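Local coordinates for protein cyclopenase asqI (Emericella nidulans, PDB 5YY3) that binds one zinc ion per subunit and, as a cyclopenase, converts 4'-methoxycyclopenine into 4'-methoxyviridicatin with release of methyl isocyanate in aspoquinolone biosynthesis, at residues 207-212 against 319-324; 212-217 against 330-335; 220-225 against 399-404; 337-340 against 346-349; 586-591 against 595-600. All coordinates share one frame; numbering follows the deposited sequence.

Three contacts use one helix, 210-231, which also carries the zinc ligand His218. Contact 1 joins the start of this helix to the start of helix 323-331. Contact 2 shares Glu212 with contact 1 and runs on along the helix to reach the end of helix 323-331. Contact 3, further along, reaches helix 391-410. Their partners follow in the same order as their first segments, so the three loops cross rather than nest. Contact 4 closes a short loop between helices 335-339 and 349-352, within the span of contact 3 but after contact 2 has closed. Contact 5 comes last, in a loop of the Ig-like domain. Its Tyr596 packs on Val213 and Val217 of helix 210-231, linking the two domains.

Contact 1 (207-212 against 319-324); sequences FDRHGE and TRDNCL
Arg209 reaches across to Asp321, and the two side chains cross at about a right angle. NH2 of Arg209 lies 3.6 Å from OD1 of Asp321, a long salt bridge. The guanidinium and carboxylate planes are 70° apart, so the two groups do not meet as a flat, paired couple. The Arg209 chain bends at chi2 (-66°), and this turns its end toward 319-324. Glu212 adds a second charge to the network. Its OE2 is 3.9 Å from NH1 of Arg209, a long, weak ion pair: OE2 lies well out of the guanidinium plane, so no N-H points at it. One water also bridges the segments. It donates to OE2 of Glu212 at 3.1 Å and to the backbone O of Asp321 at 2.8 Å. Deeper in, Leu324 takes over with plain packing: its CB is 4.2 Å from CG of Glu212. Next to it, Asn325 OD1 is hydrogen-bonded to the backbone N of Glu212 and weakly to that of Gly211, in the first turn of helix 210-231. Arg209 itself is the N-cap residue. The arrangement is a salt-bridge network at the N-terminal ends of two helices, in the helical domain of the hemocyanin and tyrosinase family.

Contact 2 (212-217 against 330-335); sequences EVFLYV and ILDAQY
Phe214 belongs to the zinc-site helix 210-231, and it packs against the Schellman motif that ends helix 323-331. Ala333, with positive phi, is the C-prime residue of that motif. Its backbone N bonds to Ile330 O at 2.9 Å. Asp332, where the chain leaves the helix, lays its side chain over one face of the Phe214 ring. Its CB sits 4.2 Å from the ring centroid and only 5° off the normal, a CH-pi contact. The carboxylate continues across the same ring, with the two planes stacked 21° apart. OD1 of Asp332 comes 4.0 Å from CE1 of Phe214. CG of Phe214 is anti to the backbone N (chi1 167°), and this aims the ring at the helix end. The polar atoms of Asp332 are held from outside the pair: OD2 by the hydroxyl of Tyr193, OD1 by ND2 of Asn357. Beside this stack the packing is apolar. Leu331 CB is 4.1 Å from CE2 of Phe214, and CD1 of Leu331 is 4.0 Å from CD1 of Leu215. Phe214 also meets the ring of the zinc ligand His218, and its backbone O is hydrogen-bonded to ND1 of that histidine. The contact borders helix 180-193, through Tyr193, and helix 355-367, whose His356 meets Phe214 edge-to-face.

Contact 3 (220-225 against 399-404); sequences QMVARY and HLQYYG
The amide of Gln401, which lies on Val222, is gripped at both ends: NE2 is hydrogen-bonded to Ser219 OG and OE1 to Arg405 NE. This is helix-to-helix packing in the core of the hemocyanin-type helical domain, between helices 210-231 and 391-410. The bond to Ser219 ties the two helices together directly. The bond to Arg405 stays within helix 391-410. Together they should fix the rotation of the amide, although it rests on a hydrocarbon group. CG of Gln401 is anti to the backbone N (chi1 -170°), and the chain is extended beyond it, which carries the amide across to the other helix. Val222 points toward Gln401 from the facing helix, and the two meet at a slant. Tyr397 and Lys398 also pack on Val222. Val222 is close in sequence to the zinc ligand His218. Of its two methyls it is CG1 that touches the amide, 3.5 Å from NE2 of Gln401 and 3.8 Å from its CD.

Contact 4 (337-340 against 346-349); sequences SLNK and SLDE
Asn339 accepts a hydrogen bond from the backbone of Leu347 across a short loop. The N of Leu347 is 2.9 Å from OD1 of Asn339, and the bond is nearly straight at 166°. The donor approaches the oxygen from the side, with a C=O...N angle of 131°, and is tilted 22° from the carbonyl plane. CG of Asn339 lies beside its own backbone N, which swings the amide toward 346-349. The same oxygen rests 3.5 Å from CA of Ser346 and 3.7 Å from CB of Leu347. The other end of the amide lies near the serine: ND2 of Asn339 is 3.9 Å from OG of Ser346. Next to the amide the contact is apolar. CD1 of Leu347 touches CB of Leu338 at 3.8 Å. The bond belongs to a helix-loop-helix connection, from the end of helix 335-339 to the start of helix 349-352. Asp348 is the N-cap of the second helix. Its OD1 takes the backbone N of Glu350, and its OD2 forms a salt bridge with Arg351. Further out, the segment 346-349 is held by backbone hydrogen bonds of Ser346 with Thr310 and of Asp348 with Glu308. Both leucines also pack on Ile330 of helix 323-331, and Leu347 touches Tyr335 as well.

Contact 5 (586-591 against 595-600); sequences DPAPAP and HYHDPR
A chi1 of 162° puts CG of His597 anti to its backbone N and sends the imidazole toward 586-591. Chi2 near 60° then turns one ring face to Ala588. The partner segment, Asp586 to Pro591, is an extended run with polyproline II torsions, three of its six residues being proline. Both segments lie in a loop of the hemocyanin-type Ig-like domain, after strand 571-580, at the protein surface. The imidazole lies against this run. CA of Ala588 stands over the ring face, 4.2 Å from the centroid and 24° off the normal, a CH-pi contact offset toward the rim. The methyl CB of Ala588 is 3.9 Å from CD2 of His597. Pro589 fits against the base of the side chain, its CD 3.5 Å from CB of His597, and the two side chains meet at a slant. NE2 of His597 is 3.3 Å from the backbone O of Asp586. The next residue, Asp598, turns to other partners and forms a salt bridge with Arg492. Tyr596, just before His597, packs on helix 210-231. Asp598 also closes an Asx turn, in which its OD1 accepts from the backbone N of Arg600 at 2.7 Å.

Contact 1 (207-212 against 319-324)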
# COMPACT_ATOMS: atom_id res chain seq x y z
N PHE A 207 31.26 -21.57 -33.89
CA PHE A 207 30.58 -21.50 -32.60
C PHE A 207 29.69 -22.73 -32.30
O PHE A 207 28.74 -23.02 -33.02
CB PHE A 207 29.76 -20.22 -32.52
CG PHE A 207 29.05 -20.06 -31.22
CD1 PHE A 207 29.77 -19.85 -30.04
CD2 PHE A 207 27.66 -20.12 -31.16
CE1 PHE A 207 29.12 -19.71 -28.82
CE2 PHE A 207 27.00 -19.98 -29.95
CZ PHE A 207 27.73 -19.77 -28.77
N ASP A 208 30.00 -23.41 -31.19
CA ASP A 208 29.41 -24.71 -30.85
C ASP A 208 28.25 -24.66 -29.85
O ASP A 208 27.39 -25.56 -29.83
CB ASP A 208 30.49 -25.62 -30.25
CG ASP A 208 31.44 -26.16 -31.29
OD1 ASP A 208 32.58 -25.64 -31.40
OD2 ASP A 208 31.06 -27.12 -32.00
N ARG A 209 28.23 -23.64 -29.01
CA ARG A 209 27.47 -23.69 -27.77
C ARG A 209 26.23 -22.79 -27.74
O ARG A 209 25.99 -22.11 -26.75
CB ARG A 209 28.39 -23.32 -26.60
CG ARG A 209 29.60 -24.24 -26.43
CD ARG A 209 29.17 -25.66 -26.04
NE ARG A 209 30.29 -26.62 -26.05
CZ ARG A 209 30.24 -27.84 -25.53
NH1 ARG A 209 29.13 -28.28 -24.94
NH2 ARG A 209 31.30 -28.64 -25.59
N HIS A 210 25.44 -22.80 -28.82
CA HIS A 210 24.21 -21.99 -28.89
C HIS A 210 23.28 -22.26 -27.71
O HIS A 210 22.73 -21.34 -27.12
CB HIS A 210 23.44 -22.25 -30.19
CG HIS A 210 23.91 -21.46 -31.37
ND1 HIS A 210 23.38 -20.22 -31.69
CD2 HIS A 210 24.82 -21.74 -32.32
CE1 HIS A 210 23.97 -19.77 -32.78
NE2 HIS A 210 24.85 -20.67 -33.19
N GLY A 211 23.11 -23.54 -27.38
CA GLY A 211 22.14 -23.94 -26.38
C GLY A 211 22.56 -23.53 -24.99
O GLY A 211 21.73 -23.15 -24.17
N GLU A 212 23.85 -23.63 -24.74
CA GLU A 212 24.44 -23.23 -23.47
C GLU A 212 24.28 -21.75 -23.22
O GLU A 212 23.86 -21.33 -22.15
CB GLU A 212 25.92 -23.60 -23.46
CG GLU A 212 26.44 -23.97 -22.12
CD GLU A 212 27.89 -24.32 -22.19
OE1 GLU A 212 28.73 -23.38 -22.16
OE2 GLU A 212 28.19 -25.53 -22.31
N THR A 319 25.35 -35.90 -20.74
CA THR A 319 26.52 -35.94 -19.88
C THR A 319 26.66 -34.61 -19.15
O THR A 319 26.10 -33.60 -19.59
CB THR A 319 27.81 -36.20 -20.69
OG1 THR A 319 28.10 -35.06 -21.52
CG2 THR A 319 27.65 -37.43 -21.57
N ARG A 320 27.40 -34.61 -18.04
CA ARG A 320 27.74 -33.38 -17.34
C ARG A 320 28.18 -32.28 -18.30
O ARG A 320 27.75 -31.12 -18.20
CB ARG A 320 28.84 -33.65 -16.32
CG ARG A 320 29.30 -32.44 -15.52
CD ARG A 320 30.46 -32.82 -14.62
NE ARG A 320 31.46 -33.63 -15.32
CZ ARG A 320 32.47 -34.26 -14.72
NH1 ARG A 320 32.61 -34.16 -13.41
NH2 ARG A 320 33.33 -34.97 -15.43
N ASP A 321 29.00 -32.66 -19.27
CA ASP A 321 29.55 -31.71 -20.22
C ASP A 321 28.55 -31.16 -21.23
O ASP A 321 28.62 -29.98 -21.58
CB ASP A 321 30.70 -32.36 -20.98
CG ASP A 321 31.53 -31.34 -21.74
OD1 ASP A 321 31.22 -31.06 -22.92
OD2 ASP A 321 32.47 -30.80 -21.13
N ASN A 322 27.63 -31.99 -21.72
CA ASN A 322 26.78 -31.58 -22.84
C ASN A 322 25.33 -31.25 -22.47
O ASN A 322 24.56 -30.78 -23.32
CB ASN A 322 26.81 -32.66 -23.94
CG ASN A 322 25.95 -33.89 -23.63
OD1 ASN A 322 25.40 -34.04 -22.54
ND2 ASN A 322 25.87 -34.79 -24.60
N CYS A 323 24.95 -31.48 -21.21
CA CYS A 323 23.54 -31.37 -20.83
C CYS A 323 22.94 -29.99 -21.16
O CYS A 323 21.91 -29.91 -21.80
CB CYS A 323 23.32 -31.70 -19.35
SG CYS A 323 24.31 -30.69 -18.17
N LEU A 324 23.59 -28.90 -20.75
CA LEU A 324 22.96 -27.59 -20.94
C LEU A 324 22.90 -27.17 -22.41
O LEU A 324 21.90 -26.58 -22.87
CB LEU A 324 23.69 -26.52 -20.14
CG LEU A 324 23.60 -26.73 -18.63
CD1 LEU A 324 24.23 -25.56 -17.88
CD2 LEU A 324 22.16 -26.95 -18.21
O HOH W 1 26.55 -28.03 -21.68

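Contact 2 (212-217 against 330-335)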
# COMPACT_ATOMS: atom_id res chain seq x y z
N GLU A 212 23.85 -23.63 -24.74
CA GLU A 212 24.44 -23.23 -23.47
C GLU A 212 24.28 -21.75 -23.22
O GLU A 212 23.86 -21.33 -22.15
CB GLU A 212 25.92 -23.60 -23.46
CG GLU A 212 26.44 -23.97 -22.12
CD GLU A 212 27.89 -24.32 -22.19
OE1 GLU A 212 28.73 -23.38 -22.16
OE2 GLU A 212 28.19 -25.53 -22.31
N VAL A 213 24.64 -20.96 -24.23
CA VAL A 213 24.47 -19.52 -24.22
C VAL A 213 23.01 -19.07 -24.08
O VAL A 213 22.70 -18.17 -23.29
CB VAL A 213 25.07 -18.94 -25.51
CG1 VAL A 213 24.59 -17.53 -25.75
CG2 VAL A 213 26.59 -18.99 -25.44
N PHE A 214 22.12 -19.67 -24.86
CA PHE A 214 20.68 -19.42 -24.80
C PHE A 214 20.17 -19.53 -23.36
O PHE A 214 19.58 -18.60 -22.83
CB PHE A 214 19.95 -20.39 -25.73
CG PHE A 214 18.46 -20.43 -25.54
CD1 PHE A 214 17.64 -19.48 -26.12
CD2 PHE A 214 17.87 -21.44 -24.80
CE1 PHE A 214 16.27 -19.52 -25.96
CE2 PHE A 214 16.49 -21.49 -24.63
CZ PHE A 214 15.69 -20.52 -25.21
N LEU A 215 20.43 -20.67 -22.73
CA LEU A 215 19.95 -20.95 -21.38
C LEU A 215 20.59 -20.03 -20.34
O LEU A 215 19.92 -19.53 -19.43
CB LEU A 215 20.23 -22.41 -21.05
CG LEU A 215 19.09 -23.27 -20.51
CD1 LEU A 215 17.77 -22.95 -21.20
CD2 LEU A 215 19.44 -24.75 -20.68
N TYR A 216 21.90 -19.82 -20.47
CA TYR A 216 22.64 -19.00 -19.53
C TYR A 216 22.23 -17.52 -19.53
O TYR A 216 22.02 -16.92 -18.47
CB TYR A 216 24.12 -19.10 -19.81
CG TYR A 216 24.93 -18.15 -18.98
CD1 TYR A 216 25.11 -18.38 -17.63
CD2 TYR A 216 25.48 -17.00 -19.54
CE1 TYR A 216 25.82 -17.52 -16.87
CE2 TYR A 216 26.21 -16.12 -18.77
CZ TYR A 216 26.39 -16.40 -17.43
OH TYR A 216 27.10 -15.56 -16.62
N VAL A 217 22.12 -16.94 -20.72
CA VAL A 217 21.72 -15.54 -20.84
C VAL A 217 20.33 -15.33 -20.26
O VAL A 217 20.11 -14.41 -19.46
CB VAL A 217 21.74 -15.10 -22.31
CG1 VAL A 217 21.06 -13.76 -22.48
CG2 VAL A 217 23.18 -15.06 -22.83
N ILE A 330 17.79 -27.91 -27.82
CA ILE A 330 16.54 -28.51 -28.22
C ILE A 330 15.35 -27.57 -27.94
O ILE A 330 14.46 -27.42 -28.79
CB ILE A 330 16.36 -29.86 -27.53
CG1 ILE A 330 17.27 -30.88 -28.23
CG2 ILE A 330 14.88 -30.31 -27.55
CD1 ILE A 330 17.36 -32.23 -27.57
N LEU A 331 15.35 -26.91 -26.78
CA LEU A 331 14.35 -25.89 -26.46
C LEU A 331 14.23 -24.84 -27.57
O LEU A 331 13.14 -24.35 -27.85
CB LEU A 331 14.68 -25.19 -25.13
CG LEU A 331 14.33 -25.98 -23.86
CD1 LEU A 331 14.93 -25.34 -22.61
CD2 LEU A 331 12.81 -26.15 -23.74
N ASP A 332 15.36 -24.53 -28.20
CA ASP A 332 15.39 -23.51 -29.24
C ASP A 332 15.42 -24.13 -30.65
O ASP A 332 15.71 -23.43 -31.62
CB ASP A 332 16.58 -22.59 -29.03
CG ASP A 332 16.50 -21.31 -29.85
OD1 ASP A 332 15.48 -20.59 -29.75
OD2 ASP A 332 17.47 -21.03 -30.60
N ALA A 333 15.10 -25.42 -30.74
CA ALA A 333 15.02 -26.18 -32.01
C ALA A 333 16.25 -26.05 -32.91
O ALA A 333 16.15 -25.88 -34.12
CB ALA A 333 13.79 -25.77 -32.81
N GLN A 334 17.42 -26.14 -32.30
CA GLN A 334 18.65 -26.11 -33.09
C GLN A 334 19.13 -27.47 -33.50
O GLN A 334 20.26 -27.85 -33.27
CB GLN A 334 19.70 -25.37 -32.30
CG GLN A 334 19.10 -24.05 -32.08
CD GLN A 334 20.05 -23.09 -31.54
OE1 GLN A 334 20.69 -23.32 -30.50
NE2 GLN A 334 20.15 -21.96 -32.21
N TYR A 335 18.23 -28.20 -34.14
CA TYR A 335 18.53 -29.55 -34.57
C TYR A 335 19.66 -29.63 -35.61
O TYR A 335 20.45 -30.56 -35.55
CB TYR A 335 17.25 -30.21 -35.07
CG TYR A 335 16.16 -30.29 -34.01
CD1 TYR A 335 16.28 -31.17 -32.94
CD2 TYR A 335 15.02 -29.48 -34.07
CE1 TYR A 335 15.29 -31.27 -31.97
CE2 TYR A 335 14.02 -29.57 -33.10
CZ TYR A 335 14.17 -30.47 -32.06
OH TYR A 335 13.21 -30.58 -31.09

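Contact 3 (220-225 against 399-404)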
# COMPACT_ATOMS: atom_id res chain seq x y z
N GLN A 220 20.37 -15.80 -16.51
CA GLN A 220 21.10 -14.74 -15.86
C GLN A 220 20.21 -13.47 -15.84
O GLN A 220 20.19 -12.75 -14.83
CB GLN A 220 22.45 -14.57 -16.58
CG GLN A 220 23.53 -13.77 -15.94
CD GLN A 220 24.10 -14.33 -14.64
OE1 GLN A 220 24.86 -13.63 -13.97
NE2 GLN A 220 23.76 -15.55 -14.27
N MET A 221 19.42 -13.21 -16.88
CA MET A 221 18.56 -12.04 -16.79
C MET A 221 17.38 -12.27 -15.81
O MET A 221 16.96 -11.34 -15.13
CB MET A 221 18.05 -11.53 -18.17
CG MET A 221 17.60 -12.51 -19.22
SD MET A 221 17.55 -11.70 -20.87
CE MET A 221 19.21 -11.03 -20.89
N VAL A 222 16.89 -13.50 -15.70
CA VAL A 222 15.89 -13.84 -14.68
C VAL A 222 16.43 -13.64 -13.24
O VAL A 222 15.74 -13.06 -12.38
CB VAL A 222 15.41 -15.29 -14.86
CG1 VAL A 222 14.72 -15.84 -13.60
CG2 VAL A 222 14.49 -15.37 -16.08
N ALA A 223 17.65 -14.10 -12.95
CA ALA A 223 18.24 -13.88 -11.63
C ALA A 223 18.34 -12.39 -11.29
O ALA A 223 18.04 -11.96 -10.18
CB ALA A 223 19.62 -14.54 -11.55
N ARG A 224 18.74 -11.58 -12.26
CA ARG A 224 18.79 -10.14 -12.07
C ARG A 224 17.39 -9.51 -11.90
O ARG A 224 17.18 -8.68 -11.00
CB ARG A 224 19.53 -9.50 -13.25
CG ARG A 224 21.04 -9.79 -13.27
CD ARG A 224 21.70 -9.03 -14.41
NE ARG A 224 23.14 -9.22 -14.45
CZ ARG A 224 24.02 -8.42 -13.85
NH1 ARG A 224 23.59 -7.38 -13.15
NH2 ARG A 224 25.32 -8.67 -13.93
N TYR A 225 16.44 -9.88 -12.76
CA TYR A 225 15.07 -9.40 -12.65
C TYR A 225 14.44 -9.75 -11.31
O TYR A 225 13.74 -8.93 -10.69
CB TYR A 225 14.21 -9.99 -13.75
CG TYR A 225 12.80 -9.42 -13.81
CD1 TYR A 225 12.59 -8.07 -14.06
CD2 TYR A 225 11.68 -10.24 -13.61
CE1 TYR A 225 11.30 -7.54 -14.14
CE2 TYR A 225 10.38 -9.72 -13.69
CZ TYR A 225 10.21 -8.36 -13.94
OH TYR A 225 8.94 -7.81 -14.04
N HIS A 399 10.52 -19.93 -16.95
CA HIS A 399 10.22 -21.30 -17.36
C HIS A 399 11.41 -21.93 -18.06
O HIS A 399 11.79 -23.05 -17.73
CB HIS A 399 9.00 -21.37 -18.28
CG HIS A 399 8.71 -22.74 -18.81
ND1 HIS A 399 8.51 -23.83 -17.98
CD2 HIS A 399 8.58 -23.20 -20.07
CE1 HIS A 399 8.27 -24.90 -18.71
NE2 HIS A 399 8.30 -24.55 -19.98
N LEU A 400 11.99 -21.23 -19.03
CA LEU A 400 13.26 -21.67 -19.63
C LEU A 400 14.29 -21.99 -18.55
O LEU A 400 14.96 -23.03 -18.61
CB LEU A 400 13.83 -20.59 -20.57
CG LEU A 400 12.92 -20.24 -21.75
CD1 LEU A 400 13.54 -19.14 -22.59
CD2 LEU A 400 12.68 -21.49 -22.60
N GLN A 401 14.40 -21.11 -17.55
CA GLN A 401 15.37 -21.33 -16.48
C GLN A 401 15.12 -22.66 -15.75
O GLN A 401 16.07 -23.29 -15.25
CB GLN A 401 15.33 -20.18 -15.47
CG GLN A 401 16.47 -20.21 -14.45
CD GLN A 401 16.19 -19.33 -13.23
OE1 GLN A 401 15.17 -19.51 -12.54
NE2 GLN A 401 17.08 -18.38 -12.97
N TYR A 402 13.86 -23.09 -15.71
CA TYR A 402 13.51 -24.34 -15.03
C TYR A 402 14.21 -25.54 -15.66
O TYR A 402 14.70 -26.43 -14.95
CB TYR A 402 11.98 -24.54 -15.03
CG TYR A 402 11.52 -25.83 -14.40
CD1 TYR A 402 11.97 -26.20 -13.14
CD2 TYR A 402 10.61 -26.66 -15.05
CE1 TYR A 402 11.56 -27.39 -12.55
CE2 TYR A 402 10.17 -27.85 -14.47
CZ TYR A 402 10.65 -28.21 -13.22
OH TYR A 402 10.23 -29.38 -12.62
N TYR A 403 14.31 -25.56 -16.98
CA TYR A 403 15.01 -26.65 -17.64
C TYR A 403 16.47 -26.69 -17.21
O TYR A 403 17.04 -27.76 -16.93
CB TYR A 403 14.89 -26.52 -19.16
CG TYR A 403 13.47 -26.68 -19.66
CD1 TYR A 403 12.97 -27.93 -20.00
CD2 TYR A 403 12.62 -25.58 -19.76
CE1 TYR A 403 11.67 -28.07 -20.46
CE2 TYR A 403 11.32 -25.71 -20.20
CZ TYR A 403 10.85 -26.95 -20.55
OH TYR A 403 9.55 -27.07 -21.00
N GLY A 404 17.07 -25.50 -17.11
CA GLY A 404 18.41 -25.35 -16.55
C GLY A 404 18.55 -25.88 -15.13
O GLY A 404 19.54 -26.54 -14.82

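Contact 4 (337-340 against 346-349)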
# COMPACT_ATOMS: atom_id res chain seq x y z
N SER A 337 22.45 -27.82 -35.77
CA SER A 337 23.71 -27.71 -35.03
C SER A 337 23.94 -28.93 -34.14
O SER A 337 25.00 -29.56 -34.18
CB SER A 337 23.72 -26.44 -34.19
OG SER A 337 25.04 -26.12 -33.78
N LEU A 338 22.95 -29.28 -33.33
CA LEU A 338 23.08 -30.38 -32.40
C LEU A 338 23.30 -31.71 -33.13
O LEU A 338 24.08 -32.55 -32.67
CB LEU A 338 21.84 -30.46 -31.49
CG LEU A 338 21.67 -29.31 -30.48
CD1 LEU A 338 20.34 -29.39 -29.71
CD2 LEU A 338 22.84 -29.25 -29.49
N ASN A 339 22.63 -31.89 -34.27
CA ASN A 339 22.73 -33.14 -35.03
C ASN A 339 24.15 -33.44 -35.54
O ASN A 339 24.52 -34.60 -35.69
CB ASN A 339 21.76 -33.12 -36.22
CG ASN A 339 20.35 -33.55 -35.83
OD1 ASN A 339 20.13 -34.14 -34.78
ND2 ASN A 339 19.39 -33.25 -36.70
N LYS A 340 24.95 -32.40 -35.79
CA LYS A 340 26.31 -32.56 -36.29
C LYS A 340 27.24 -33.27 -35.30
O LYS A 340 28.42 -33.46 -35.57
CB LYS A 340 26.91 -31.19 -36.65
CG LYS A 340 26.14 -30.42 -37.71
CD LYS A 340 26.84 -29.12 -38.12
CE LYS A 340 27.99 -29.36 -39.08
NZ LYS A 340 28.37 -28.15 -39.87
N SER A 346 19.82 -38.42 -36.16
CA SER A 346 19.04 -37.20 -36.01
C SER A 346 18.16 -37.20 -34.76
O SER A 346 17.53 -38.21 -34.42
CB SER A 346 18.18 -36.98 -37.26
OG SER A 346 18.98 -36.72 -38.39
N LEU A 347 18.11 -36.06 -34.08
CA LEU A 347 17.22 -35.89 -32.93
C LEU A 347 15.77 -35.93 -33.38
O LEU A 347 15.45 -35.40 -34.45
CB LEU A 347 17.51 -34.58 -32.19
CG LEU A 347 18.77 -34.55 -31.31
CD1 LEU A 347 19.13 -33.13 -30.95
CD2 LEU A 347 18.62 -35.42 -30.05
N ASP A 348 14.91 -36.55 -32.58
CA ASP A 348 13.48 -36.70 -32.91
C ASP A 348 12.68 -35.40 -32.70
O ASP A 348 12.13 -35.15 -31.63
CB ASP A 348 12.89 -37.84 -32.07
CG ASP A 348 11.50 -38.26 -32.53
OD1 ASP A 348 10.91 -37.56 -33.38
OD2 ASP A 348 11.01 -39.31 -32.04
N GLU A 349 12.62 -34.58 -33.75
CA GLU A 349 11.95 -33.28 -33.70
C GLU A 349 10.44 -33.38 -33.48
O GLU A 349 9.80 -32.39 -33.15
CB GLU A 349 12.19 -32.50 -34.99
CG GLU A 349 13.64 -32.55 -35.46
CD GLU A 349 13.93 -31.53 -36.54
OE1 GLU A 349 13.01 -30.75 -36.87
OE2 GLU A 349 15.08 -31.50 -37.04

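Contact 5 (586-591 against 595-600)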
# COMPACT_ATOMS: atom_id res chain seq x y z
N ASP A 586 41.83 -22.31 -26.16
CA ASP A 586 41.67 -22.46 -27.60
C ASP A 586 41.32 -21.08 -28.17
O ASP A 586 40.85 -20.21 -27.43
CB ASP A 586 40.60 -23.50 -27.92
CG ASP A 586 41.16 -24.91 -27.97
OD1 ASP A 586 41.73 -25.29 -29.02
OD2 ASP A 586 41.05 -25.63 -26.95
N PRO A 587 41.58 -20.85 -29.47
CA PRO A 587 41.24 -19.55 -30.05
C PRO A 587 39.75 -19.22 -29.90
O PRO A 587 38.91 -20.08 -30.14
CB PRO A 587 41.61 -19.71 -31.53
CG PRO A 587 42.65 -20.79 -31.54
CD PRO A 587 42.25 -21.74 -30.44
N ALA A 588 39.44 -18.00 -29.47
CA ALA A 588 38.06 -17.58 -29.31
C ALA A 588 37.35 -17.61 -30.66
O ALA A 588 37.97 -17.33 -31.69
CB ALA A 588 37.98 -16.18 -28.69
N PRO A 589 36.05 -17.96 -30.66
CA PRO A 589 35.27 -17.95 -31.90
C PRO A 589 35.33 -16.60 -32.59
O PRO A 589 35.57 -15.57 -31.95
CB PRO A 589 33.84 -18.27 -31.43
CG PRO A 589 33.84 -18.03 -29.95
CD PRO A 589 35.22 -18.35 -29.50
N ALA A 590 35.13 -16.60 -33.90
CA ALA A 590 35.16 -15.36 -34.66
C ALA A 590 34.02 -14.48 -34.21
O ALA A 590 33.00 -14.97 -33.71
CB ALA A 590 35.07 -15.65 -36.16
N PRO A 591 34.19 -13.16 -34.36
CA PRO A 591 33.06 -12.23 -34.25
C PRO A 591 31.82 -12.73 -35.02
O PRO A 591 31.97 -13.31 -36.10
CB PRO A 591 33.62 -10.94 -34.85
CG PRO A 591 35.07 -10.99 -34.47
CD PRO A 591 35.47 -12.45 -34.52
N HIS A 595 32.46 -13.34 -27.27
CA HIS A 595 32.20 -12.96 -25.88
C HIS A 595 31.74 -14.10 -24.99
O HIS A 595 31.65 -13.96 -23.78
CB HIS A 595 31.16 -11.85 -25.82
CG HIS A 595 31.61 -10.58 -26.45
ND1 HIS A 595 32.35 -9.64 -25.76
CD2 HIS A 595 31.43 -10.09 -27.70
CE1 HIS A 595 32.61 -8.62 -26.57
NE2 HIS A 595 32.06 -8.87 -27.75
N TYR A 596 31.42 -15.24 -25.59
CA TYR A 596 30.77 -16.29 -24.84
C TYR A 596 31.65 -17.55 -24.83
O TYR A 596 31.16 -18.67 -24.70
CB TYR A 596 29.37 -16.56 -25.43
CG TYR A 596 28.35 -15.43 -25.16
CD1 TYR A 596 28.16 -14.92 -23.88
CD2 TYR A 596 27.59 -14.88 -26.20
CE1 TYR A 596 27.23 -13.89 -23.62
CE2 TYR A 596 26.66 -13.85 -25.96
CZ TYR A 596 26.49 -13.36 -24.66
OH TYR A 596 25.57 -12.35 -24.40
N HIS A 597 32.96 -17.33 -24.92
CA HIS A 597 33.95 -18.40 -24.97
C HIS A 597 34.60 -18.72 -23.62
O HIS A 597 35.49 -18.01 -23.16
CB HIS A 597 35.04 -18.06 -25.98
CG HIS A 597 36.29 -18.86 -25.81
ND1 HIS A 597 36.31 -20.24 -25.91
CD2 HIS A 597 37.56 -18.49 -25.53
CE1 HIS A 597 37.54 -20.67 -25.70
NE2 HIS A 597 38.32 -19.63 -25.47
N ASP A 598 34.18 -19.82 -23.00
CA ASP A 598 34.70 -20.20 -21.70
C ASP A 598 34.90 -21.71 -21.60
O ASP A 598 33.94 -22.47 -21.68
CB ASP A 598 33.76 -19.73 -20.59
CG ASP A 598 34.37 -19.86 -19.19
OD1 ASP A 598 35.12 -20.84 -18.93
OD2 ASP A 598 34.10 -18.97 -18.36
N PRO A 599 36.15 -22.13 -21.38
CA PRO A 599 36.55 -23.52 -21.16
C PRO A 599 35.67 -24.26 -20.13
O PRO A 599 35.63 -25.50 -20.14
CB PRO A 599 37.98 -23.40 -20.63
CG PRO A 599 38.49 -22.12 -21.20
CD PRO A 599 37.30 -21.20 -21.31
N ARG A 600 35.00 -23.52 -19.25
CA ARG A 600 34.27 -24.11 -18.12
C ARG A 600 32.76 -24.14 -18.28
O ARG A 600 32.05 -24.79 -17.49
CB ARG A 600 34.61 -23.36 -16.83
CG ARG A 600 36.00 -23.63 -16.31
CD ARG A 600 36.15 -25.10 -16.02
NE ARG A 600 37.52 -25.54 -16.28
CZ ARG A 600 37.89 -26.24 -17.35
NH1 ARG A 600 36.98 -26.61 -18.25
NH2 ARG A 600 39.16 -26.58 -17.49